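Local coordinates for glycerol dehydratase (Clostridium butyricum, PDB 1R9D), which probably dehydrates glycerol to 3-hydroxypropionaldehyde without vitamin B12, as a glycyl radical enzyme of the pyruvate formate-lyase family, at residues M361-A366 / D386-R391; N341-G346 / A404-E409. One frame throughout, in Å; residues are numbered along the deposited sequence.

Contact 1: M361-A366 / D386-R391; sequences MALEAA and DEFLLR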
ATOM      1  N   MET A 361     -24.051 -39.605  -9.067  1.00 28.32           N
ATOM      2  CA  MET A 361     -22.722 -40.202  -9.111  1.00 29.09           C
ATOM      3  C   MET A 361     -21.871 -39.688  -7.960  1.00 28.05           C
ATOM      4  O   MET A 361     -20.957 -40.370  -7.499  1.00 28.04           O
ATOM      5  CB  MET A 361     -22.040 -39.899 -10.447  1.00 31.47           C
ATOM      6  CG  MET A 361     -22.703 -40.588 -11.629  1.00 35.11           C
ATOM      7  SD  MET A 361     -21.738 -40.432 -13.140  1.00 40.38           S
ATOM      8  CE  MET A 361     -22.337 -38.891 -13.755  1.00 39.58           C
ATOM      9  N   ALA A 362     -22.177 -38.484  -7.486  1.00 26.90           N
ATOM     10  CA  ALA A 362     -21.432 -37.913  -6.374  1.00 26.06           C
ATOM     11  C   ALA A 362     -21.774 -38.694  -5.111  1.00 26.33           C
ATOM     12  O   ALA A 362     -20.897 -39.003  -4.300  1.00 25.84           O
ATOM     13  CB  ALA A 362     -21.792 -36.436  -6.201  1.00 26.14           C
ATOM     14  N   LEU A 363     -23.055 -39.009  -4.947  1.00 26.23           N
ATOM     15  CA  LEU A 363     -23.501 -39.771  -3.787  1.00 26.59           C
ATOM     16  C   LEU A 363     -22.860 -41.160  -3.848  1.00 28.00           C
ATOM     17  O   LEU A 363     -22.423 -41.702  -2.836  1.00 26.49           O
ATOM     18  CB  LEU A 363     -25.029 -39.890  -3.791  1.00 27.53           C
ATOM     19  CG  LEU A 363     -25.823 -38.574  -3.682  1.00 28.04           C
ATOM     20  CD1 LEU A 363     -27.317 -38.859  -3.776  1.00 28.66           C
ATOM     21  CD2 LEU A 363     -25.506 -37.893  -2.366  1.00 28.34           C
ATOM     22  N   GLU A 364     -22.797 -41.720  -5.051  1.00 28.50           N
ATOM     23  CA  GLU A 364     -22.213 -43.040  -5.254  1.00 30.12           C
ATOM     24  C   GLU A 364     -20.725 -43.030  -4.890  1.00 29.18           C
ATOM     25  O   GLU A 364     -20.234 -43.947  -4.236  1.00 28.65           O
ATOM     26  CB  GLU A 364     -22.390 -43.467  -6.715  1.00 32.44           C
ATOM     27  CG  GLU A 364     -22.265 -44.959  -6.958  1.00 36.90           C
ATOM     28  CD  GLU A 364     -23.515 -45.723  -6.549  1.00 39.82           C
ATOM     29  OE1 GLU A 364     -23.490 -46.972  -6.588  1.00 41.31           O
ATOM     30  OE2 GLU A 364     -24.526 -45.075  -6.197  1.00 41.76           O
ATOM     31  N   ALA A 365     -20.015 -41.985  -5.311  1.00 28.43           N
ATOM     32  CA  ALA A 365     -18.585 -41.860  -5.034  1.00 28.23           C
ATOM     33  C   ALA A 365     -18.258 -41.880  -3.545  1.00 27.79           C
ATOM     34  O   ALA A 365     -17.235 -42.429  -3.135  1.00 27.83           O
ATOM     35  CB  ALA A 365     -18.034 -40.580  -5.668  1.00 27.93           C
ATOM     36  N   ALA A 366     -19.119 -41.278  -2.730  1.00 27.44           N
ATOM     37  CA  ALA A 366     -18.877 -41.254  -1.291  1.00 26.41           C
ATOM     38  C   ALA A 366     -18.823 -42.675  -0.724  1.00 26.26           C
ATOM     39  O   ALA A 366     -18.045 -42.957   0.191  1.00 25.63           O
ATOM     40  CB  ALA A 366     -19.967 -40.444  -0.587  1.00 26.21           C
ATOM     41  N   ASP A 386     -38.506 -37.079  -4.458  1.00 31.19           N
ATOM     42  CA  ASP A 386     -38.468 -38.042  -3.360  1.00 32.26           C
ATOM     43  C   ASP A 386     -37.305 -39.016  -3.489  1.00 32.20           C
ATOM     44  O   ASP A 386     -36.639 -39.332  -2.504  1.00 31.26           O
ATOM     45  CB  ASP A 386     -39.775 -38.838  -3.280  1.00 35.38           C
ATOM     46  CG  ASP A 386     -40.969 -37.973  -2.923  1.00 37.52           C
ATOM     47  OD1 ASP A 386     -40.804 -37.018  -2.133  1.00 39.18           O
ATOM     48  OD2 ASP A 386     -42.080 -38.256  -3.423  1.00 40.23           O
ATOM     49  N   GLU A 387     -37.055 -39.490  -4.703  1.00 32.80           N
ATOM     50  CA  GLU A 387     -35.972 -40.439  -4.930  1.00 33.45           C
ATOM     51  C   GLU A 387     -34.607 -39.866  -4.554  1.00 32.11           C
ATOM     52  O   GLU A 387     -33.713 -40.602  -4.138  1.00 31.05           O
ATOM     53  CB  GLU A 387     -35.957 -40.886  -6.396  1.00 36.07           C
ATOM     54  CG  GLU A 387     -35.801 -39.746  -7.386  1.00 39.39           C
ATOM     55  CD  GLU A 387     -37.126 -39.252  -7.946  1.00 41.52           C
ATOM     56  OE1 GLU A 387     -38.130 -39.195  -7.194  1.00 40.31           O
ATOM     57  OE2 GLU A 387     -37.149 -38.907  -9.151  1.00 43.15           O
ATOM     58  N   PHE A 388     -34.446 -38.552  -4.702  1.00 30.86           N
ATOM     59  CA  PHE A 388     -33.179 -37.906  -4.375  1.00 29.86           C
ATOM     60  C   PHE A 388     -32.967 -37.880  -2.863  1.00 28.90           C
ATOM     61  O   PHE A 388     -31.910 -38.262  -2.368  1.00 27.03           O
ATOM     62  CB  PHE A 388     -33.145 -36.478  -4.933  1.00 29.72           C
ATOM     63  CG  PHE A 388     -31.858 -35.745  -4.654  1.00 29.78           C
ATOM     64  CD1 PHE A 388     -30.661 -36.169  -5.225  1.00 29.54           C
ATOM     65  CD2 PHE A 388     -31.844 -34.629  -3.822  1.00 30.43           C
ATOM     66  CE1 PHE A 388     -29.466 -35.489  -4.973  1.00 30.28           C
ATOM     67  CE2 PHE A 388     -30.656 -33.941  -3.563  1.00 30.35           C
ATOM     68  CZ  PHE A 388     -29.464 -34.372  -4.140  1.00 30.94           C
ATOM     69  N   LEU A 389     -33.978 -37.424  -2.130  1.00 28.25           N
ATOM     70  CA  LEU A 389     -33.884 -37.370  -0.683  1.00 28.04           C
ATOM     71  C   LEU A 389     -33.692 -38.774  -0.111  1.00 28.18           C
ATOM     72  O   LEU A 389     -32.937 -38.964   0.840  1.00 27.32           O
ATOM     73  CB  LEU A 389     -35.145 -36.720  -0.090  1.00 29.24           C
ATOM     74  CG  LEU A 389     -35.185 -36.608   1.438  1.00 29.35           C
ATOM     75  CD1 LEU A 389     -33.923 -35.929   1.949  1.00 28.82           C
ATOM     76  CD2 LEU A 389     -36.421 -35.824   1.855  1.00 30.99           C
ATOM     77  N   LEU A 390     -34.368 -39.762  -0.691  1.00 28.48           N
ATOM     78  CA  LEU A 390     -34.237 -41.132  -0.204  1.00 28.82           C
ATOM     79  C   LEU A 390     -32.836 -41.675  -0.466  1.00 28.55           C
ATOM     80  O   LEU A 390     -32.286 -42.408   0.356  1.00 27.61           O
ATOM     81  CB  LEU A 390     -35.291 -42.032  -0.852  1.00 30.66           C
ATOM     82  CG  LEU A 390     -36.713 -41.806  -0.320  1.00 32.03           C
ATOM     83  CD1 LEU A 390     -37.710 -42.652  -1.101  1.00 32.43           C
ATOM     84  CD2 LEU A 390     -36.757 -42.161   1.170  1.00 32.45           C
ATOM     85  N   ARG A 391     -32.255 -41.309  -1.602  1.00 27.91           N
ATOM     86  CA  ARG A 391     -30.909 -41.766  -1.921  1.00 27.44           C
ATOM     87  C   ARG A 391     -29.927 -41.137  -0.940  1.00 27.03           C
ATOM     88  O   ARG A 391     -28.970 -41.776  -0.512  1.00 26.00           O
ATOM     89  CB  ARG A 391     -30.532 -41.382  -3.355  1.00 28.55           C
ATOM     90  CG  ARG A 391     -29.232 -42.019  -3.843  1.00 30.31           C
ATOM     91  CD  ARG A 391     -29.325 -43.544  -3.831  1.00 31.48           C
ATOM     92  NE  ARG A 391     -28.201 -44.169  -4.526  1.00 31.38           N
ATOM     93  CZ  ARG A 391     -27.993 -45.482  -4.584  1.00 32.78           C
ATOM     94  NH1 ARG A 391     -28.832 -46.319  -3.983  1.00 32.30           N
ATOM     95  NH2 ARG A 391     -26.956 -45.963  -5.258  1.00 32.34           N
TER
HETATM   96  O   HOH W   1     -26.415 -42.799  -6.257  1.00 32.92           O

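Contact 2: N341-G346 / A404-E409; sequences NLIVGG and AYYNDE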
ATOM      1  N   ASN A 341     -16.006 -28.370   0.659  1.00 23.64           N
ATOM      2  CA  ASN A 341     -17.407 -28.711   0.497  1.00 23.98           C
ATOM      3  C   ASN A 341     -17.848 -28.810  -0.955  1.00 23.94           C
ATOM      4  O   ASN A 341     -17.599 -27.914  -1.767  1.00 25.11           O
ATOM      5  CB  ASN A 341     -18.289 -27.697   1.246  1.00 22.65           C
ATOM      6  CG  ASN A 341     -19.647 -28.274   1.623  1.00 21.35           C
ATOM      7  OD1 ASN A 341     -20.454 -28.602   0.761  1.00 21.75           O
ATOM      8  ND2 ASN A 341     -19.890 -28.417   2.921  1.00 22.86           N
ATOM      9  N   LEU A 342     -18.503 -29.921  -1.272  1.00 23.99           N
ATOM     10  CA  LEU A 342     -19.018 -30.177  -2.613  1.00 24.55           C
ATOM     11  C   LEU A 342     -20.494 -30.499  -2.408  1.00 24.20           C
ATOM     12  O   LEU A 342     -20.835 -31.404  -1.654  1.00 24.10           O
ATOM     13  CB  LEU A 342     -18.273 -31.362  -3.246  1.00 24.77           C
ATOM     14  CG  LEU A 342     -18.580 -31.715  -4.705  1.00 25.18           C
ATOM     15  CD1 LEU A 342     -17.393 -32.478  -5.312  1.00 25.45           C
ATOM     16  CD2 LEU A 342     -19.857 -32.543  -4.780  1.00 24.58           C
ATOM     17  N   ILE A 343     -21.369 -29.756  -3.078  1.00 24.55           N
ATOM     18  CA  ILE A 343     -22.804 -29.948  -2.903  1.00 24.48           C
ATOM     19  C   ILE A 343     -23.526 -30.346  -4.191  1.00 24.06           C
ATOM     20  O   ILE A 343     -23.119 -29.961  -5.286  1.00 24.72           O
ATOM     21  CB  ILE A 343     -23.419 -28.641  -2.323  1.00 24.36           C
ATOM     22  CG1 ILE A 343     -24.830 -28.888  -1.785  1.00 24.78           C
ATOM     23  CG2 ILE A 343     -23.451 -27.566  -3.394  1.00 24.63           C
ATOM     24  CD1 ILE A 343     -25.249 -27.848  -0.759  1.00 26.10           C
ATOM     25  N   VAL A 344     -24.587 -31.139  -4.061  1.00 22.57           N
ATOM     26  CA  VAL A 344     -25.356 -31.544  -5.226  1.00 22.39           C
ATOM     27  C   VAL A 344     -26.852 -31.368  -4.993  1.00 23.41           C
ATOM     28  O   VAL A 344     -27.311 -31.291  -3.848  1.00 23.09           O
ATOM     29  CB  VAL A 344     -25.059 -33.016  -5.647  1.00 23.46           C
ATOM     30  CG1 VAL A 344     -23.577 -33.163  -5.975  1.00 22.70           C
ATOM     31  CG2 VAL A 344     -25.474 -33.990  -4.552  1.00 23.84           C
ATOM     32  N   GLY A 345     -27.602 -31.287  -6.085  1.00 22.66           N
ATOM     33  CA  GLY A 345     -29.041 -31.110  -5.994  1.00 24.11           C
ATOM     34  C   GLY A 345     -29.422 -29.651  -5.830  1.00 24.91           C
ATOM     35  O   GLY A 345     -28.571 -28.764  -5.929  1.00 25.26           O
ATOM     36  N   GLY A 346     -30.700 -29.400  -5.562  1.00 25.12           N
ATOM     37  CA  GLY A 346     -31.158 -28.034  -5.389  1.00 26.14           C
ATOM     38  C   GLY A 346     -31.901 -27.530  -6.613  1.00 27.04           C
ATOM     39  O   GLY A 346     -32.294 -28.313  -7.470  1.00 27.57           O
ATOM     40  N   ALA A 404     -24.277 -33.750   4.397  1.00 24.95           N
ATOM     41  CA  ALA A 404     -24.806 -32.674   5.225  1.00 23.65           C
ATOM     42  C   ALA A 404     -26.009 -32.180   4.418  1.00 22.76           C
ATOM     43  O   ALA A 404     -25.943 -32.142   3.190  1.00 22.00           O
ATOM     44  CB  ALA A 404     -23.771 -31.567   5.381  1.00 23.57           C
ATOM     45  N   TYR A 405     -27.106 -31.829   5.097  1.00 21.01           N
ATOM     46  CA  TYR A 405     -28.319 -31.353   4.426  1.00 21.23           C
ATOM     47  C   TYR A 405     -28.491 -29.855   4.629  1.00 20.59           C
ATOM     48  O   TYR A 405     -28.319 -29.362   5.742  1.00 20.27           O
ATOM     49  CB  TYR A 405     -29.566 -32.074   4.970  1.00 21.88           C
ATOM     50  CG  TYR A 405     -29.560 -33.577   4.769  1.00 22.29           C
ATOM     51  CD1 TYR A 405     -28.801 -34.409   5.591  1.00 24.04           C
ATOM     52  CD2 TYR A 405     -30.298 -34.163   3.746  1.00 22.17           C
ATOM     53  CE1 TYR A 405     -28.778 -35.793   5.395  1.00 23.52           C
ATOM     54  CE2 TYR A 405     -30.281 -35.549   3.539  1.00 23.88           C
ATOM     55  CZ  TYR A 405     -29.520 -36.352   4.369  1.00 23.47           C
ATOM     56  OH  TYR A 405     -29.504 -37.717   4.175  1.00 24.57           O
ATOM     57  N   TYR A 406     -28.827 -29.142   3.554  1.00 20.68           N
ATOM     58  CA  TYR A 406     -29.015 -27.690   3.609  1.00 20.70           C
ATOM     59  C   TYR A 406     -30.376 -27.275   3.086  1.00 20.80           C
ATOM     60  O   TYR A 406     -30.844 -27.787   2.069  1.00 20.83           O
ATOM     61  CB  TYR A 406     -27.907 -26.985   2.824  1.00 20.46           C
ATOM     62  CG  TYR A 406     -26.549 -27.260   3.408  1.00 20.87           C
ATOM     63  CD1 TYR A 406     -25.824 -28.391   3.031  1.00 21.10           C
ATOM     64  CD2 TYR A 406     -26.018 -26.430   4.388  1.00 20.17           C
ATOM     65  CE1 TYR A 406     -24.603 -28.687   3.626  1.00 22.66           C
ATOM     66  CE2 TYR A 406     -24.797 -26.715   4.989  1.00 22.21           C
ATOM     67  CZ  TYR A 406     -24.098 -27.848   4.602  1.00 22.84           C
ATOM     68  OH  TYR A 406     -22.898 -28.142   5.201  1.00 24.14           O
ATOM     69  N   ASN A 407     -30.989 -26.315   3.776  1.00 20.65           N
ATOM     70  CA  ASN A 407     -32.334 -25.844   3.455  1.00 21.06           C
ATOM     71  C   ASN A 407     -32.440 -24.618   2.544  1.00 20.05           C
ATOM     72  O   ASN A 407     -32.227 -23.497   2.978  1.00 20.62           O
ATOM     73  CB  ASN A 407     -33.066 -25.577   4.779  1.00 21.23           C
ATOM     74  CG  ASN A 407     -34.537 -25.282   4.593  1.00 22.72           C
ATOM     75  OD1 ASN A 407     -35.094 -25.498   3.518  1.00 22.00           O
ATOM     76  ND2 ASN A 407     -35.182 -24.807   5.656  1.00 23.67           N
ATOM     77  N   ASP A 408     -32.775 -24.853   1.278  1.00 21.43           N
ATOM     78  CA  ASP A 408     -32.947 -23.786   0.287  1.00 21.30           C
ATOM     79  C   ASP A 408     -33.971 -22.752   0.752  1.00 21.66           C
ATOM     80  O   ASP A 408     -33.815 -21.552   0.519  1.00 22.43           O
ATOM     81  CB  ASP A 408     -33.482 -24.365  -1.020  1.00 21.43           C
ATOM     82  CG  ASP A 408     -32.397 -24.917  -1.926  1.00 22.66           C
ATOM     83  OD1 ASP A 408     -31.287 -25.227  -1.447  1.00 22.40           O
ATOM     84  OD2 ASP A 408     -32.687 -25.052  -3.136  1.00 23.57           O
ATOM     85  N   GLU A 409     -35.031 -23.237   1.390  1.00 21.89           N
ATOM     86  CA  GLU A 409     -36.127 -22.376   1.833  1.00 22.71           C
ATOM     87  C   GLU A 409     -35.731 -21.282   2.818  1.00 22.75           C
ATOM     88  O   GLU A 409     -36.387 -20.244   2.889  1.00 23.78           O
ATOM     89  CB  GLU A 409     -37.255 -23.240   2.404  1.00 24.94           C
ATOM     90  CG  GLU A 409     -37.778 -24.321   1.437  1.00 26.15           C
ATOM     91  CD  GLU A 409     -38.410 -23.757   0.170  1.00 29.98           C
ATOM     92  OE1 GLU A 409     -39.111 -22.724   0.261  1.00 31.11           O
ATOM     93  OE2 GLU A 409     -38.228 -24.357  -0.918  1.00 27.02           O
TER

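Contact 1: M361-A366 / D386-R391
E364 and R391 join the two helices with a salt bridge, NH2 of R391 donating to OE2 of E364 over 2.8 Å. OE2 lies at the guanidinium edge, near its plane, and the carboxylate and guanidinium planes differ by only 16°. OE2 accepts the N-H through its syn lone pair; the bond is bent, 143° at the hydrogen. Water 1 braces the same pair: it accepts from NE of R391 at 2.8 Å and donates to OE2 of E364 at 3.0 Å, so that two donors converge on one carboxylate oxygen.

Beside this polar link, L363 points at the second helix and lays CD1 3.7 Å from CG of R391, the two side chains running past each other in opposite directions. The same methyl reaches CE1 of F388 at 4.2 Å, approaching the ring obliquely. F388 and R391, three residues apart, thus both meet L363 CD1 from one helix. With axes 11.6 Å apart, helices 357-369 and 386-397 are near-parallel neighbours, linked through strand 375-380 in an alpha-beta-alpha unit of the barrel characteristic of glycyl radical enzymes. L376 and V378 of that strand pack against L363.

The reach of R391 depends on a bend at chi2 (61°), after which the chain extends almost straight to the guanidinium. Further out, the N-terminal segment holds both charged groups: S7 N donates to OE1 of E364, while NH1 of R391 bonds to G5 O. E394, one turn further along the same helix as R391, makes a second salt bridge with NH1. F6 packs on the side chains of both E364 and R391.

Contact 2: N341-G346 / A404-E409
Y406 meets I343 with its ring carbon CD1 and N341 with its hydroxyl. Just before it in the second segment, the side chain of Y405 turns away, onto V734 and F736 of strand 733-738. The next residue comes back to the first side. CD1 of Y406 lies 3.9 Å from CD1 of I343, the methyl arriving obliquely to the ring as the two side chains cross. In I343 the CG1 branch is anti to the backbone N (chi1 -165°), which sends CD1 out toward the tyrosine.

Beyond the ring, OH of Y406 comes within 3.8 Å of ND2 of N341, a contact too long to hold either group. The amide and ring planes stand 73° apart, and each polar end has its own anchor: the tyrosine hydroxyl bonds to C433 O, while N341 is gripped by S377 OG at OD1 and by G432 O at ND2. I430 packs on N341, I343 and Y406.

N407 closes the strand as the N-cap of helix 408-417, OD1 accepting from E409 N in a weak bond of 3.1 Å. The side chain of D408, in the first turn, sets out toward the other segment, and OD2 lies 4.0 Å from CA of G346. The same oxygen is salt-bridged to R379 and takes a bond from Q347 NE2, while OD1 is bonded to Y428 OH, so this buried carboxylate is well satisfied. Strand 375-380 runs between the two segments and is parallel to both strands, and the side chains therefore meet across its S377 and R379 on one face of three parallel strands of a mixed sheet, consistent with the alpha/beta barrel of the pyruvate formate-lyase fold, with the side chain of N341 about 8 Å from a bound glycerol.

In the fold
The centres of the two contacts lie 12 Å apart, on the same side of the chain's centre. Strand 341-344, helix 357-369, strand 375-380, helix 386-397 and strand 404-407 follow in that order, so contact 1 falls between the two segments of contact 2 along the sequence. Contact 2 spans three neighbouring parallel strands, and contact 1 joins the helices that connect them. The layers touch directly: A362 CB packs on V344 CG1 at 3.7 Å, F388 CZ lies 3.8 Å from G345 CA, and L389 meets Y405. Two successive beta-alpha-beta crossovers thereby place an outer helical layer behind strands whose other face looks toward the glycerol-binding interior.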